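Local coordinates for protein separin (Saccharomyces cerevisiae, PDB 5U1T) that cleaves the MCD1/SCC1 subunit of cohesin as a caspase-like cysteine protease, driving chromosome segregation at the onset of anaphase, at residues L326-W330 with Q347-T351; K451-F455 with C484-I490; G754-S758 with N1108-I1112. All coordinates share one frame; numbering follows the deposited sequence.

Contact 1: residues L326-W330 with Q347-T351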
ATOM      1  N   LEU A 326     -14.205 -57.147 -37.179  1.00 97.67           N
ATOM      2  CA  LEU A 326     -14.876 -55.969 -36.634  1.00 95.56           C
ATOM      3  C   LEU A 326     -14.958 -54.823 -37.642  1.00 89.38           C
ATOM      4  O   LEU A 326     -16.000 -54.173 -37.773  1.00 83.21           O
ATOM      5  CB  LEU A 326     -14.160 -55.507 -35.370  1.00 92.89           C
ATOM      6  CG  LEU A 326     -14.589 -56.213 -34.089  1.00 92.95           C
ATOM      7  CD1 LEU A 326     -14.199 -57.669 -34.141  1.00100.45           C
ATOM      8  CD2 LEU A 326     -13.972 -55.523 -32.879  1.00 97.44           C
ATOM      9  N   VAL A 327     -13.856 -54.592 -38.352  1.00 88.09           N
ATOM     10  CA  VAL A 327     -13.817 -53.599 -39.421  1.00 88.98           C
ATOM     11  C   VAL A 327     -14.806 -53.968 -40.521  1.00 91.20           C
ATOM     12  O   VAL A 327     -15.538 -53.115 -41.028  1.00 88.50           O
ATOM     13  CB  VAL A 327     -12.416 -53.477 -40.040  1.00 85.76           C
ATOM     14  CG1 VAL A 327     -12.444 -52.500 -41.192  1.00 85.88           C
ATOM     15  CG2 VAL A 327     -11.394 -53.059 -39.001  1.00 82.02           C
ATOM     16  N   CYS A 328     -14.816 -55.250 -40.878  1.00 91.10           N
ATOM     17  CA  CYS A 328     -15.722 -55.771 -41.897  1.00 92.63           C
ATOM     18  C   CYS A 328     -17.183 -55.527 -41.542  1.00 92.43           C
ATOM     19  O   CYS A 328     -17.976 -55.072 -42.367  1.00 94.14           O
ATOM     20  CB  CYS A 328     -15.499 -57.279 -42.106  1.00 97.89           C
ATOM     21  SG  CYS A 328     -13.955 -57.738 -42.959  1.00107.05           S
ATOM     22  N   LEU A 329     -17.535 -55.842 -40.305  1.00 90.75           N
ATOM     23  CA  LEU A 329     -18.915 -55.720 -39.863  1.00 91.77           C
ATOM     24  C   LEU A 329     -19.381 -54.269 -39.863  1.00 88.67           C
ATOM     25  O   LEU A 329     -20.450 -53.960 -40.387  1.00 83.80           O
ATOM     26  CB  LEU A 329     -19.071 -56.357 -38.479  1.00 90.96           C
ATOM     27  CG  LEU A 329     -20.383 -56.340 -37.700  1.00 91.03           C
ATOM     28  CD1 LEU A 329     -21.461 -57.101 -38.442  1.00103.45           C
ATOM     29  CD2 LEU A 329     -20.167 -56.912 -36.307  1.00 91.16           C
ATOM     30  N   TRP A 330     -18.570 -53.375 -39.304  1.00 90.15           N
ATOM     31  CA  TRP A 330     -19.012 -52.000 -39.130  1.00 89.06           C
ATOM     32  C   TRP A 330     -18.931 -51.206 -40.419  1.00 87.83           C
ATOM     33  O   TRP A 330     -19.599 -50.180 -40.562  1.00 83.48           O
ATOM     34  CB  TRP A 330     -18.216 -51.318 -38.018  1.00 86.47           C
ATOM     35  CG  TRP A 330     -18.710 -51.742 -36.690  1.00 83.74           C
ATOM     36  CD1 TRP A 330     -18.141 -52.658 -35.857  1.00 84.00           C
ATOM     37  CD2 TRP A 330     -19.916 -51.311 -36.056  1.00 79.40           C
ATOM     38  NE1 TRP A 330     -18.910 -52.811 -34.729  1.00 79.55           N
ATOM     39  CE2 TRP A 330     -20.007 -51.996 -34.826  1.00 83.89           C
ATOM     40  CE3 TRP A 330     -20.923 -50.401 -36.399  1.00 83.34           C
ATOM     41  CZ2 TRP A 330     -21.071 -51.801 -33.933  1.00 86.97           C
ATOM     42  CZ3 TRP A 330     -21.979 -50.203 -35.508  1.00 83.24           C
ATOM     43  CH2 TRP A 330     -22.044 -50.905 -34.293  1.00 86.30           C
ATOM     44  N   GLN A 347     -24.112 -52.710 -29.405  1.00 98.87           N
ATOM     45  CA  GLN A 347     -22.969 -53.431 -29.947  1.00100.26           C
ATOM     46  C   GLN A 347     -21.797 -52.473 -30.094  1.00 98.05           C
ATOM     47  O   GLN A 347     -20.656 -52.834 -29.792  1.00 95.74           O
ATOM     48  CB  GLN A 347     -23.309 -54.086 -31.289  1.00 96.81           C
ATOM     49  CG  GLN A 347     -22.720 -55.493 -31.462  1.00100.53           C
ATOM     50  CD  GLN A 347     -21.196 -55.504 -31.583  1.00 96.65           C
ATOM     51  OE1 GLN A 347     -20.622 -54.809 -32.422  1.00 92.85           O
ATOM     52  NE2 GLN A 347     -20.540 -56.303 -30.745  1.00 96.75           N
ATOM     53  N   PHE A 348     -22.089 -51.252 -30.542  1.00 94.93           N
ATOM     54  CA  PHE A 348     -21.064 -50.228 -30.699  1.00 94.65           C
ATOM     55  C   PHE A 348     -20.365 -50.019 -29.377  1.00 93.27           C
ATOM     56  O   PHE A 348     -19.168 -50.289 -29.250  1.00 90.31           O
ATOM     57  CB  PHE A 348     -21.665 -48.911 -31.190  1.00 93.51           C
ATOM     58  CG  PHE A 348     -20.656 -47.790 -31.333  1.00 95.36           C
ATOM     59  CD1 PHE A 348     -20.366 -46.954 -30.268  1.00 96.18           C
ATOM     60  CD2 PHE A 348     -20.019 -47.559 -32.540  1.00 95.31           C
ATOM     61  CE1 PHE A 348     -19.451 -45.920 -30.404  1.00 93.45           C
ATOM     62  CE2 PHE A 348     -19.106 -46.524 -32.672  1.00 93.24           C
ATOM     63  CZ  PHE A 348     -18.825 -45.707 -31.602  1.00 87.34           C
ATOM     64  N   ASP A 349     -21.131 -49.542 -28.398  1.00 93.77           N
ATOM     65  CA  ASP A 349     -20.635 -49.318 -27.047  1.00 90.93           C
ATOM     66  C   ASP A 349     -19.800 -50.503 -26.585  1.00 91.84           C
ATOM     67  O   ASP A 349     -18.730 -50.334 -26.021  1.00 91.50           O
ATOM     68  CB  ASP A 349     -21.798 -49.070 -26.093  1.00 84.93           C
ATOM     69  CG  ASP A 349     -22.454 -47.729 -26.323  1.00 90.19           C
ATOM     70  OD1 ASP A 349     -22.139 -47.089 -27.352  1.00 88.05           O
ATOM     71  OD2 ASP A 349     -23.282 -47.319 -25.481  1.00 92.94           O
ATOM     72  N   CYS A 350     -20.269 -51.703 -26.884  1.00 93.32           N
ATOM     73  CA  CYS A 350     -19.539 -52.903 -26.520  1.00 93.55           C
ATOM     74  C   CYS A 350     -18.257 -53.087 -27.335  1.00 92.61           C
ATOM     75  O   CYS A 350     -17.205 -53.402 -26.780  1.00 88.43           O
ATOM     76  CB  CYS A 350     -20.438 -54.122 -26.680  1.00 94.21           C
ATOM     77  SG  CYS A 350     -19.721 -55.611 -26.005  1.00112.37           S
ATOM     78  N   THR A 351     -18.350 -52.891 -28.648  1.00 94.07           N
ATOM     79  CA  THR A 351     -17.200 -53.083 -29.530  1.00 95.47           C
ATOM     80  C   THR A 351     -16.080 -52.130 -29.153  1.00 93.20           C
ATOM     81  O   THR A 351     -14.903 -52.477 -29.269  1.00 90.13           O
ATOM     82  CB  THR A 351     -17.579 -52.898 -31.028  1.00 95.32           C
ATOM     83  OG1 THR A 351     -18.227 -54.083 -31.503  1.00 95.79           O
ATOM     84  CG2 THR A 351     -16.350 -52.658 -31.895  1.00 86.19           C
TER

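Contact 2: residues K451-F455 with C484-I490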
ATOM      1  N   LYS A 451       5.103 -31.757 -29.198  1.00 60.28           N
ATOM      2  CA  LYS A 451       4.180 -30.967 -28.377  1.00 58.00           C
ATOM      3  C   LYS A 451       3.765 -29.686 -29.077  1.00 55.84           C
ATOM      4  O   LYS A 451       2.593 -29.333 -29.074  1.00 54.16           O
ATOM      5  CB  LYS A 451       4.801 -30.616 -27.026  1.00 61.30           C
ATOM      6  CG  LYS A 451       4.870 -31.764 -26.058  1.00 63.09           C
ATOM      7  CD  LYS A 451       5.460 -31.335 -24.729  1.00 60.93           C
ATOM      8  CE  LYS A 451       5.936 -32.541 -23.946  1.00 59.39           C
ATOM      9  NZ  LYS A 451       6.927 -32.110 -22.917  1.00 68.51           N
ATOM     10  N   ILE A 452       4.730 -28.987 -29.665  1.00 54.45           N
ATOM     11  CA  ILE A 452       4.429 -27.794 -30.437  1.00 58.72           C
ATOM     12  C   ILE A 452       3.540 -28.129 -31.640  1.00 55.64           C
ATOM     13  O   ILE A 452       2.727 -27.333 -32.078  1.00 57.34           O
ATOM     14  CB  ILE A 452       5.714 -27.100 -30.904  1.00 59.26           C
ATOM     15  CG1 ILE A 452       6.516 -26.648 -29.692  1.00 60.64           C
ATOM     16  CG2 ILE A 452       5.395 -25.877 -31.747  1.00 57.98           C
ATOM     17  CD1 ILE A 452       7.666 -25.748 -30.042  1.00 59.89           C
ATOM     18  N   GLU A 453       3.677 -29.336 -32.154  1.00 66.92           N
ATOM     19  CA  GLU A 453       2.897 -29.763 -33.309  1.00 62.73           C
ATOM     20  C   GLU A 453       1.431 -29.946 -32.950  1.00 57.73           C
ATOM     21  O   GLU A 453       0.544 -29.433 -33.640  1.00 59.15           O
ATOM     22  CB  GLU A 453       3.477 -31.053 -33.856  1.00 63.18           C
ATOM     23  CG  GLU A 453       3.401 -31.202 -35.350  1.00 66.08           C
ATOM     24  CD  GLU A 453       4.378 -32.255 -35.834  1.00 73.32           C
ATOM     25  OE1 GLU A 453       3.932 -33.353 -36.266  1.00 74.58           O
ATOM     26  OE2 GLU A 453       5.602 -31.975 -35.749  1.00 75.40           O
ATOM     27  N   ILE A 454       1.194 -30.680 -31.862  1.00 60.10           N
ATOM     28  CA  ILE A 454      -0.148 -30.890 -31.330  1.00 58.46           C
ATOM     29  C   ILE A 454      -0.780 -29.551 -30.969  1.00 60.03           C
ATOM     30  O   ILE A 454      -1.984 -29.355 -31.144  1.00 60.31           O
ATOM     31  CB  ILE A 454      -0.124 -31.811 -30.094  1.00 61.30           C
ATOM     32  CG1 ILE A 454       0.348 -33.215 -30.492  1.00 63.61           C
ATOM     33  CG2 ILE A 454      -1.487 -31.841 -29.402  1.00 58.36           C
ATOM     34  CD1 ILE A 454      -0.460 -33.850 -31.620  1.00 64.96           C
ATOM     35  N   PHE A 455       0.029 -28.625 -30.502  1.00 57.85           N
ATOM     36  CA  PHE A 455      -0.478 -27.351 -30.049  1.00 56.86           C
ATOM     37  C   PHE A 455      -1.140 -26.609 -31.174  1.00 57.87           C
ATOM     38  O   PHE A 455      -2.105 -25.905 -30.980  1.00 54.33           O
ATOM     39  CB  PHE A 455       0.632 -26.493 -29.464  1.00 59.79           C
ATOM     40  CG  PHE A 455       0.166 -25.147 -29.036  1.00 57.00           C
ATOM     41  CD1 PHE A 455      -0.641 -25.009 -27.947  1.00 52.97           C
ATOM     42  CD2 PHE A 455       0.504 -24.033 -29.749  1.00 52.74           C
ATOM     43  CE1 PHE A 455      -1.095 -23.781 -27.570  1.00 51.65           C
ATOM     44  CE2 PHE A 455       0.050 -22.801 -29.382  1.00 54.17           C
ATOM     45  CZ  PHE A 455      -0.748 -22.678 -28.288  1.00 52.57           C
ATOM     46  N   CYS A 484      -1.758 -24.767 -22.073  1.00 63.56           N
ATOM     47  CA  CYS A 484      -1.137 -25.430 -23.216  1.00 59.46           C
ATOM     48  C   CYS A 484       0.171 -24.796 -23.659  1.00 61.62           C
ATOM     49  O   CYS A 484       1.181 -25.489 -23.756  1.00 64.24           O
ATOM     50  CB  CYS A 484      -2.106 -25.462 -24.399  1.00 57.30           C
ATOM     51  SG  CYS A 484      -3.546 -26.540 -24.170  1.00 63.70           S
ATOM     52  N   PHE A 485       0.158 -23.496 -23.936  1.00 59.12           N
ATOM     53  CA  PHE A 485       1.329 -22.805 -24.474  1.00 52.77           C
ATOM     54  C   PHE A 485       2.526 -22.899 -23.545  1.00 53.19           C
ATOM     55  O   PHE A 485       3.642 -23.116 -23.987  1.00 56.84           O
ATOM     56  CB  PHE A 485       0.994 -21.345 -24.752  1.00 58.09           C
ATOM     57  CG  PHE A 485       2.155 -20.531 -25.220  1.00 54.33           C
ATOM     58  CD1 PHE A 485       2.570 -20.586 -26.530  1.00 51.59           C
ATOM     59  CD2 PHE A 485       2.821 -19.683 -24.347  1.00 60.42           C
ATOM     60  CE1 PHE A 485       3.635 -19.829 -26.964  1.00 52.59           C
ATOM     61  CE2 PHE A 485       3.885 -18.916 -24.769  1.00 55.78           C
ATOM     62  CZ  PHE A 485       4.302 -18.995 -26.079  1.00 56.63           C
ATOM     63  N   THR A 486       2.281 -22.758 -22.251  1.00 61.34           N
ATOM     64  CA  THR A 486       3.343 -22.747 -21.234  1.00 64.90           C
ATOM     65  C   THR A 486       4.073 -24.093 -21.106  1.00 66.83           C
ATOM     66  O   THR A 486       5.220 -24.159 -20.655  1.00 67.77           O
ATOM     67  CB  THR A 486       2.763 -22.381 -19.875  1.00 65.73           C
ATOM     68  OG1 THR A 486       1.673 -23.272 -19.594  1.00 71.36           O
ATOM     69  CG2 THR A 486       2.266 -20.937 -19.871  1.00 58.81           C
ATOM     70  N   ARG A 487       3.393 -25.159 -21.519  1.00 72.68           N
ATOM     71  CA  ARG A 487       3.988 -26.493 -21.587  1.00 69.22           C
ATOM     72  C   ARG A 487       4.959 -26.654 -22.751  1.00 67.15           C
ATOM     73  O   ARG A 487       5.664 -27.652 -22.841  1.00 66.47           O
ATOM     74  CB  ARG A 487       2.892 -27.546 -21.707  1.00 56.73           C
ATOM     75  CG  ARG A 487       1.795 -27.338 -20.715  1.00 67.14           C
ATOM     76  CD  ARG A 487       0.743 -28.389 -20.851  1.00 72.23           C
ATOM     77  NE  ARG A 487       1.009 -29.532 -19.986  1.00 80.04           N
ATOM     78  CZ  ARG A 487       0.821 -29.521 -18.670  1.00 84.09           C
ATOM     79  NH1 ARG A 487       0.378 -28.410 -18.072  1.00 83.19           N
ATOM     80  NH2 ARG A 487       1.085 -30.615 -17.951  1.00 84.87           N
ATOM     81  N   LEU A 488       4.990 -25.691 -23.659  1.00 67.79           N
ATOM     82  CA  LEU A 488       5.836 -25.841 -24.834  1.00 61.15           C
ATOM     83  C   LEU A 488       7.240 -25.385 -24.547  1.00 65.72           C
ATOM     84  O   LEU A 488       8.166 -25.722 -25.283  1.00 74.57           O
ATOM     85  CB  LEU A 488       5.274 -25.059 -26.008  1.00 61.74           C
ATOM     86  CG  LEU A 488       3.872 -25.482 -26.408  1.00 61.32           C
ATOM     87  CD1 LEU A 488       3.374 -24.489 -27.427  1.00 55.83           C
ATOM     88  CD2 LEU A 488       3.878 -26.902 -26.939  1.00 58.13           C
ATOM     89  N   LYS A 489       7.385 -24.599 -23.486  1.00 68.99           N
ATOM     90  CA  LYS A 489       8.683 -24.069 -23.099  1.00 70.65           C
ATOM     91  C   LYS A 489       9.470 -23.493 -24.295  1.00 69.02           C
ATOM     92  O   LYS A 489      10.572 -23.946 -24.599  1.00 72.06           O
ATOM     93  CB  LYS A 489       9.494 -25.168 -22.393  1.00 78.02           C
ATOM     94  CG  LYS A 489       9.140 -25.346 -20.903  1.00 78.95           C
ATOM     95  CD  LYS A 489       9.333 -26.789 -20.427  1.00 80.25           C
ATOM     96  CE  LYS A 489      10.584 -27.436 -21.032  1.00 84.65           C
ATOM     97  NZ  LYS A 489      10.932 -28.762 -20.399  1.00 86.25           N
ATOM     98  N   ILE A 490       8.895 -22.510 -24.983  1.00 67.07           N
ATOM     99  CA  ILE A 490       9.575 -21.899 -26.121  1.00 68.37           C
ATOM    100  C   ILE A 490      10.058 -20.491 -25.751  1.00 70.59           C
ATOM    101  O   ILE A 490       9.409 -19.768 -24.980  1.00 66.77           O
ATOM    102  CB  ILE A 490       8.662 -21.857 -27.377  1.00 63.81           C
ATOM    103  CG1 ILE A 490       7.746 -20.635 -27.361  1.00 61.55           C
ATOM    104  CG2 ILE A 490       7.849 -23.154 -27.505  1.00 65.97           C
ATOM    105  CD1 ILE A 490       6.670 -20.675 -28.407  1.00 62.12           C
TER

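Contact 3: residues G754-S758 with N1108-I1112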
ATOM      1  N   GLY A 754      -3.918   7.158  23.141  1.00 81.70           N
ATOM      2  CA  GLY A 754      -2.847   7.298  24.119  1.00 73.95           C
ATOM      3  C   GLY A 754      -2.028   6.043  24.433  1.00 84.67           C
ATOM      4  O   GLY A 754      -1.545   5.882  25.572  1.00 88.94           O
ATOM      5  N   ASN A 755      -1.858   5.162  23.440  1.00 79.06           N
ATOM      6  CA  ASN A 755      -0.997   3.973  23.576  1.00 76.16           C
ATOM      7  C   ASN A 755       0.258   4.062  22.726  1.00 73.77           C
ATOM      8  O   ASN A 755       0.405   3.346  21.732  1.00 75.92           O
ATOM      9  CB  ASN A 755      -1.757   2.708  23.203  1.00 78.74           C
ATOM     10  CG  ASN A 755      -2.745   2.316  24.247  1.00 80.57           C
ATOM     11  OD1 ASN A 755      -2.981   3.066  25.195  1.00 89.57           O
ATOM     12  ND2 ASN A 755      -3.335   1.142  24.096  1.00 79.68           N
ATOM     13  N   VAL A 756       1.161   4.936  23.137  1.00 69.52           N
ATOM     14  CA  VAL A 756       2.301   5.294  22.328  1.00 64.59           C
ATOM     15  C   VAL A 756       3.180   4.101  22.056  1.00 67.59           C
ATOM     16  O   VAL A 756       3.559   3.876  20.913  1.00 68.48           O
ATOM     17  CB  VAL A 756       3.117   6.400  22.993  1.00 62.18           C
ATOM     18  CG1 VAL A 756       4.406   6.645  22.233  1.00 54.44           C
ATOM     19  CG2 VAL A 756       2.289   7.663  23.054  1.00 65.48           C
ATOM     20  N   ILE A 757       3.474   3.319  23.089  1.00 69.99           N
ATOM     21  CA  ILE A 757       4.409   2.206  22.942  1.00 72.21           C
ATOM     22  C   ILE A 757       3.927   1.170  21.936  1.00 72.53           C
ATOM     23  O   ILE A 757       4.595   0.894  20.938  1.00 70.22           O
ATOM     24  CB  ILE A 757       4.663   1.480  24.272  1.00 74.87           C
ATOM     25  CG1 ILE A 757       5.178   2.463  25.331  1.00 76.29           C
ATOM     26  CG2 ILE A 757       5.632   0.304  24.059  1.00 71.81           C
ATOM     27  CD1 ILE A 757       6.405   3.212  24.892  1.00 69.64           C
ATOM     28  N   SER A 758       2.765   0.594  22.204  1.00 71.81           N
ATOM     29  CA  SER A 758       2.253  -0.456  21.350  1.00 70.86           C
ATOM     30  C   SER A 758       1.986   0.089  19.929  1.00 70.12           C
ATOM     31  O   SER A 758       2.167  -0.624  18.952  1.00 66.90           O
ATOM     32  CB  SER A 758       1.002  -1.088  21.980  1.00 60.55           C
ATOM     33  OG  SER A 758      -0.080  -0.186  21.971  1.00 66.47           O
ATOM     34  N   ASN A1108       2.960  -0.723  28.488  1.00 83.54           N
ATOM     35  CA  ASN A1108       2.273   0.375  27.820  1.00 88.19           C
ATOM     36  C   ASN A1108       1.880   1.476  28.797  1.00 92.94           C
ATOM     37  O   ASN A1108       0.730   1.551  29.246  1.00 95.52           O
ATOM     38  CB  ASN A1108       1.031  -0.145  27.090  1.00 93.17           C
ATOM     39  CG  ASN A1108       0.812   0.530  25.736  1.00 85.95           C
ATOM     40  OD1 ASN A1108       1.756   0.999  25.094  1.00 83.04           O
ATOM     41  ND2 ASN A1108      -0.442   0.582  25.301  1.00 82.13           N
ATOM     42  N   ILE A1109       2.846   2.326  29.132  1.00 92.18           N
ATOM     43  CA  ILE A1109       2.643   3.458  30.035  1.00 81.96           C
ATOM     44  C   ILE A1109       1.520   4.377  29.571  1.00 80.36           C
ATOM     45  O   ILE A1109       1.062   4.264  28.442  1.00 90.16           O
ATOM     46  CB  ILE A1109       3.932   4.301  30.147  1.00 81.70           C
ATOM     47  CG1 ILE A1109       4.017   5.300  29.002  1.00 78.10           C
ATOM     48  CG2 ILE A1109       5.166   3.423  30.093  1.00 84.97           C
ATOM     49  CD1 ILE A1109       3.983   6.712  29.470  1.00 81.59           C
ATOM     50  N   SER A1110       1.099   5.300  30.437  1.00 89.01           N
ATOM     51  CA  SER A1110       0.259   6.441  30.020  1.00 92.85           C
ATOM     52  C   SER A1110       0.123   7.525  31.109  1.00 89.86           C
ATOM     53  O   SER A1110       0.337   7.252  32.307  1.00 81.67           O
ATOM     54  CB  SER A1110      -1.142   5.980  29.601  1.00 88.35           C
ATOM     55  OG  SER A1110      -1.837   7.036  28.963  1.00 80.09           O
ATOM     56  N   THR A1111      -0.266   8.727  30.657  1.00 82.60           N
ATOM     57  CA  THR A1111      -0.398   9.941  31.471  1.00 89.55           C
ATOM     58  C   THR A1111      -1.145   9.729  32.798  1.00 88.92           C
ATOM     59  O   THR A1111      -0.923  10.435  33.788  1.00 84.68           O
ATOM     60  CB  THR A1111      -1.094  11.057  30.643  1.00 84.48           C
ATOM     61  OG1 THR A1111      -0.096  11.822  29.957  1.00 79.34           O
ATOM     62  CG2 THR A1111      -1.921  12.004  31.517  1.00 83.17           C
ATOM     63  N   ILE A1112      -1.992   8.712  32.819  1.00 87.38           N
ATOM     64  CA  ILE A1112      -2.762   8.389  34.006  1.00 87.25           C
ATOM     65  C   ILE A1112      -1.871   7.947  35.175  1.00 87.45           C
ATOM     66  O   ILE A1112      -1.810   8.622  36.212  1.00 88.17           O
ATOM     67  CB  ILE A1112      -3.795   7.299  33.680  1.00 92.77           C
ATOM     68  CG1 ILE A1112      -4.502   7.632  32.348  1.00 89.86           C
ATOM     69  CG2 ILE A1112      -4.768   7.109  34.843  1.00 90.26           C
ATOM     70  CD1 ILE A1112      -5.033   9.092  32.244  1.00 87.07           C
TER

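Contact 1: residues L326-W330 with Q347-T351
Leu326 faces Thr351 and Trp330 faces Phe348 where two successive helices run nearly antiparallel, their short axes inclined at 158° and approaching to 12.7 Å. That spacing is wide for a helix pair, and the indole of Trp330 spans much of it. The benzo corner of the indole reaches the backbone of the second helix, with CZ2 of Trp330 3.6 Å from the N of Phe348 and CH2 of Trp330 3.7 Å from the CB of Phe348. The Phe348 ring rises beyond that point and turns its edge to the six-membered ring of Trp330, a T-shaped pair with centroids 5.8 Å apart and planes at 87°. Its chi1 of 178°, with CG opposite the backbone N, carries the phenyl up until its edge, through CD2, stands over one face of the indole, offset toward the rim. At the NE1/CZ2 edge of the indole, near its plane, lie OE1 of Gln347 and OG1 of Thr351, joined one turn apart on their own helix: the OG1 of Thr351 donates to the OE1 of Gln347 over 2.7 Å. NE1 of Trp330 sits 3.5 Å from that OE1. Further along, the CD2 of Leu326 meets the CG2 of Thr351 at 3.9 Å. This helical hairpin is buried among its neighbours: helix 298-313 packs on Leu326, Leu329 and Gln347, while Phe348 touches both helix 365-384 and helix 388-404.

Contact 2: residues K451-F455 with C484-I490
Phe455 and Leu488 are brought together by two side-chain torsions: Phe455 places CG opposite its backbone N (chi1 178°), sending the ring across to the other segment, and Leu488 swings its CG beside its own N (chi1 -59°), which points its two methyls at the side of helix 448-458. CD1 of Leu488 lies over one face of the Phe455 ring, 3.9 Å from the centroid and 23° off the normal, a CH-pi contact. The CD2 branch of Leu488 sits against the backbone at Lys451 and Ile452, 3.8 Å from the CG1 of Ile452. The far end of the phenyl meets Cys484 and Phe485: CE1 of Phe455 is 3.7 Å from the CB of Cys484, and CZ of Phe455 comes near the CB of Phe485. Beyond Leu488 the chain bends through Lys489, bringing the CG2 of Ile490 to 3.6 Å from the CD1 of Ile452. Were Phe455 replaced by an alanine, the CD1 of Leu488 would probably lose the ring face it rests on, and a gap would open beside the CB of Cys484. Phe496 continues the aromatic cluster by meeting Phe455 edge-to-face. Since the polar end of Arg487 is engaged in a salt bridge with Glu439, outside the two segments, what joins them is apolar packing, and segment 484-490 is held to helix 448-458 by shape and dispersion.

Contact 3: residues G754-S758 with N1108-I1112
A Schellman motif ends helix 729-752, and the tight turn after it starts helix 756-775; against this helix-to-helix corner lies the extended chain of Asn1108, Ile1109 and Ser1110. Gly754 is the C-prime residue of the motif, its positive phi suiting a glycine, and its N bonds to the O of Ile751 while the N of Asn755 bonds to the O of Asn750. The O of Gly754 looks toward Ser1110, whose OG is 3.6 Å away. Asn755 occupies the N-cap position of the new helix. A first-turn N-H is met by a residue some 350 positions later in the chain: the amide of Asn1108 slips in beside the start of the helix, its OD1 next to Ile757 and Ser758, its ND2 3.4 Å from the OG of Ser758. The amides of Asn755 and Asn1108 lie close, their planes 77° apart. Ile757 then turns its side chain in against Val1086 and Leu1087 of helix 1075-1088, and Ile1109 rests on Phe1083 of the same helix. Asn1108 is exposed and also touches a crystal neighbour, so lattice packing may contribute to its placement. The one hydrogen bond across the contact runs from the N of Ser758 to the OD1 of Asn1108, 3.1 Å long with an N-H...O angle of 155°, the donor standing 36° out of the plane of the Asn1108 side-chain carbonyl.

How the contacts relate
Followed from the N terminus, the three contacts come in series, none nested in or crossing another. Contact 1 closes over 16 intervening residues, mostly helix, and pairs helix 319-336 with helix 342-357. Contact 2 closes over 28 intervening residues, 17 of them helical, joining helix 448-458 to the C-terminal part of helix 470-485 and the chain after it. Contact 3 spans 349 residues, setting the turn into helix 756-775 against the chain entering helix 1111-1127, which leads on to strand 1132-1139. The first two lie on the same side of the chain's centre, their centres 35 Å apart; contact 3 is on the opposite side, its centre about 62 Å from that of contact 2. Two local closures in the N-terminal helical part are followed by one long-range tie.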